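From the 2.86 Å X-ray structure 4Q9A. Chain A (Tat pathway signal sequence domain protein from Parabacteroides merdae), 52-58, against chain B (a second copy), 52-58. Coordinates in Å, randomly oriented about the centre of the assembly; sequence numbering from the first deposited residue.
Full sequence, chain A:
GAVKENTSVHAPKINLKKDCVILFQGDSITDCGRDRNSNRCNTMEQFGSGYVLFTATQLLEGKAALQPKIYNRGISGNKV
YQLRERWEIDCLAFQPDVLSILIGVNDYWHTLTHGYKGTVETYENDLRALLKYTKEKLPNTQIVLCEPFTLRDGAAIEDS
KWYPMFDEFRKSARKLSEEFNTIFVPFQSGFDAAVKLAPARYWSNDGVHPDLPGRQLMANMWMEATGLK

Chain A (52-58) VLFTATQ
Chain B 52-58: VLFTATQ

How are the two segments built and placed? Each is a stretch of continuous α-helix, with phi between -56° and -77° and psi between -29° and -51°, that begins before Val A52 or Val B52 and runs on past Gln A58 or Gln B58. Ala A56 N donates to Val A52 O at 2.8 Å and Thr A57 N to Leu A53 O at 3.0 Å; Ala B56 N to Val B52 O and Thr B57 N to Leu B53 O repeat these distances. The helices cross at -106°, their axes no closer than 11.8 Å, and the register centres on Phe A54 and Phe B54, whose CA atoms lie 7.7 Å apart. The distances and rotamers of one copy recur almost exactly in the other, so the contact is close to twofold symmetric.

What do the two phenylalanines do at the centre? Their CA-to-CB bonds point sideways, but chi1 of -64° (m) and chi2 of -73° carry the rings inward until Phe A54 CE1 lies 3.7 Å from Phe B54 CE1. The ring centroids are 5.6 Å apart and the planes meet at 61°, an oblique pairing. These two residues give up the most surface, 74 and 73 Å² of the 240 Å² buried in all.

How do the leucines complete the apolar packing? Leu A53 and Leu B53 point toward the opposing helix, each with chi1 near 160° (t) and chi2 near 65° (p). Leu A53 CD1 reaches the edge of the Phe B54 ring, near its plane, 3.8 Å from Phe B54 CZ; reciprocally, Leu B53 CD1 sits 3.8 Å from Phe A54 CZ. The other methyls meet more loosely, with Leu A53 CD2 and Leu B53 CD2 at 4.4 Å.

Where do the polar side chains fit, given that no hydrogen bond crosses between the segments? Thr A57 and Thr B57 also point toward the partner, with chi1 of 52° and 51° (p). Thr A57 OG1 approaches Phe B54 CE1 at 3.7 Å, and Thr B57 OG1 approaches Phe A54 CE1 at the same distance. Each hydroxyl also lies 3.0 Å from a carbonyl one turn back, Thr A57 OG1 from Leu A53 O and Thr B57 OG1 from Leu B53 O. Gln A58 and Gln B58 (chi1 -72°, m; chi2 near -167°, t; chi3 near 57°) stay out of the contact and fold back on their own helices, where Gln A58 NE2 makes a weak hydrogen bond to Phe A54 O at 3.5 Å, matched by Gln B58 NE2 to Phe B54 O at 3.5 Å.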

# COMPACT_ATOMS: atom_id res chain seq x y z
N VAL A 52 -4.59 -6.24 3.82
CA VAL A 52 -5.91 -5.83 3.33
C VAL A 52 -5.81 -4.43 2.71
O VAL A 52 -6.31 -4.22 1.60
CB VAL A 52 -6.97 -5.90 4.45
CG1 VAL A 52 -8.29 -5.30 4.00
CG2 VAL A 52 -7.17 -7.33 4.91
N LEU A 53 -5.10 -3.50 3.38
CA LEU A 53 -4.90 -2.15 2.88
C LEU A 53 -4.23 -2.19 1.48
O LEU A 53 -4.75 -1.60 0.53
CB LEU A 53 -4.05 -1.34 3.89
CG LEU A 53 -3.31 -0.09 3.41
CD1 LEU A 53 -4.29 1.00 2.96
CD2 LEU A 53 -2.39 0.44 4.48
N PHE A 54 -3.13 -2.95 1.35
CA PHE A 54 -2.32 -3.06 0.14
C PHE A 54 -3.04 -3.78 -1.00
O PHE A 54 -2.78 -3.45 -2.15
CB PHE A 54 -0.98 -3.69 0.47
CG PHE A 54 -0.22 -2.79 1.42
CD1 PHE A 54 0.35 -1.60 0.96
CD2 PHE A 54 -0.15 -3.08 2.77
CE1 PHE A 54 0.99 -0.72 1.84
CE2 PHE A 54 0.51 -2.22 3.66
CZ PHE A 54 1.09 -1.04 3.18
N THR A 55 -3.95 -4.70 -0.67
CA THR A 55 -4.77 -5.43 -1.63
C THR A 55 -5.89 -4.51 -2.12
O THR A 55 -6.17 -4.44 -3.32
CB THR A 55 -5.35 -6.70 -0.97
OG1 THR A 55 -4.37 -7.30 -0.13
CG2 THR A 55 -5.87 -7.70 -1.99
N ALA A 56 -6.54 -3.81 -1.16
CA ALA A 56 -7.65 -2.90 -1.41
C ALA A 56 -7.25 -1.79 -2.38
O ALA A 56 -7.94 -1.58 -3.38
CB ALA A 56 -8.13 -2.31 -0.10
N THR A 57 -6.11 -1.13 -2.12
CA THR A 57 -5.61 -0.01 -2.92
C THR A 57 -5.32 -0.47 -4.38
O THR A 57 -5.61 0.29 -5.31
CB THR A 57 -4.43 0.63 -2.25
OG1 THR A 57 -3.46 -0.37 -1.93
CG2 THR A 57 -4.83 1.41 -1.00
N GLN A 58 -4.84 -1.73 -4.56
CA GLN A 58 -4.59 -2.31 -5.88
C GLN A 58 -5.91 -2.50 -6.61
O GLN A 58 -6.00 -2.25 -7.82
CB GLN A 58 -3.84 -3.64 -5.78
CG GLN A 58 -2.39 -3.47 -5.38
CD GLN A 58 -1.61 -4.73 -5.59
OE1 GLN A 58 -1.56 -5.27 -6.70
NE2 GLN A 58 -0.94 -5.20 -4.55
N VAL B 52 4.05 7.69 -0.79
CA VAL B 52 5.37 7.27 -0.31
C VAL B 52 5.26 5.87 0.33
O VAL B 52 6.07 5.00 -0.00
CB VAL B 52 5.99 8.30 0.65
CG1 VAL B 52 7.28 7.77 1.29
CG2 VAL B 52 6.23 9.61 -0.06
N LEU B 53 4.24 5.64 1.17
CA LEU B 53 4.01 4.34 1.80
C LEU B 53 3.88 3.23 0.71
O LEU B 53 4.60 2.23 0.77
CB LEU B 53 2.75 4.41 2.69
CG LEU B 53 2.04 3.11 3.08
CD1 LEU B 53 2.92 2.22 3.95
CD2 LEU B 53 0.74 3.41 3.78
N PHE B 54 3.03 3.47 -0.29
CA PHE B 54 2.71 2.52 -1.35
C PHE B 54 3.89 2.28 -2.30
O PHE B 54 4.01 1.18 -2.83
CB PHE B 54 1.44 2.97 -2.09
CG PHE B 54 0.28 2.95 -1.13
CD1 PHE B 54 -0.28 1.74 -0.70
CD2 PHE B 54 -0.21 4.13 -0.56
CE1 PHE B 54 -1.32 1.71 0.23
CE2 PHE B 54 -1.25 4.10 0.37
CZ PHE B 54 -1.80 2.90 0.75
N THR B 55 4.75 3.28 -2.48
CA THR B 55 5.96 3.19 -3.30
C THR B 55 7.04 2.42 -2.52
O THR B 55 7.71 1.55 -3.08
CB THR B 55 6.47 4.60 -3.65
OG1 THR B 55 5.36 5.45 -3.94
CG2 THR B 55 7.45 4.60 -4.79
N ALA B 56 7.21 2.78 -1.23
CA ALA B 56 8.17 2.17 -0.33
C ALA B 56 7.97 0.65 -0.22
O ALA B 56 8.93 -0.10 -0.41
CB ALA B 56 8.06 2.81 1.03
N THR B 57 6.72 0.21 0.02
CA THR B 57 6.36 -1.19 0.19
C THR B 57 6.66 -1.98 -1.09
O THR B 57 7.14 -3.12 -1.00
CB THR B 57 4.91 -1.33 0.65
OG1 THR B 57 4.07 -0.56 -0.21
CG2 THR B 57 4.72 -0.88 2.09
N GLN B 58 6.48 -1.36 -2.28
CA GLN B 58 6.80 -1.99 -3.57
C GLN B 58 8.30 -2.16 -3.70
O GLN B 58 8.76 -3.18 -4.20
CB GLN B 58 6.25 -1.16 -4.74
CG GLN B 58 4.74 -1.23 -4.86
CD GLN B 58 4.25 -0.70 -6.17
OE1 GLN B 58 4.64 -1.19 -7.24
NE2 GLN B 58 3.33 0.25 -6.12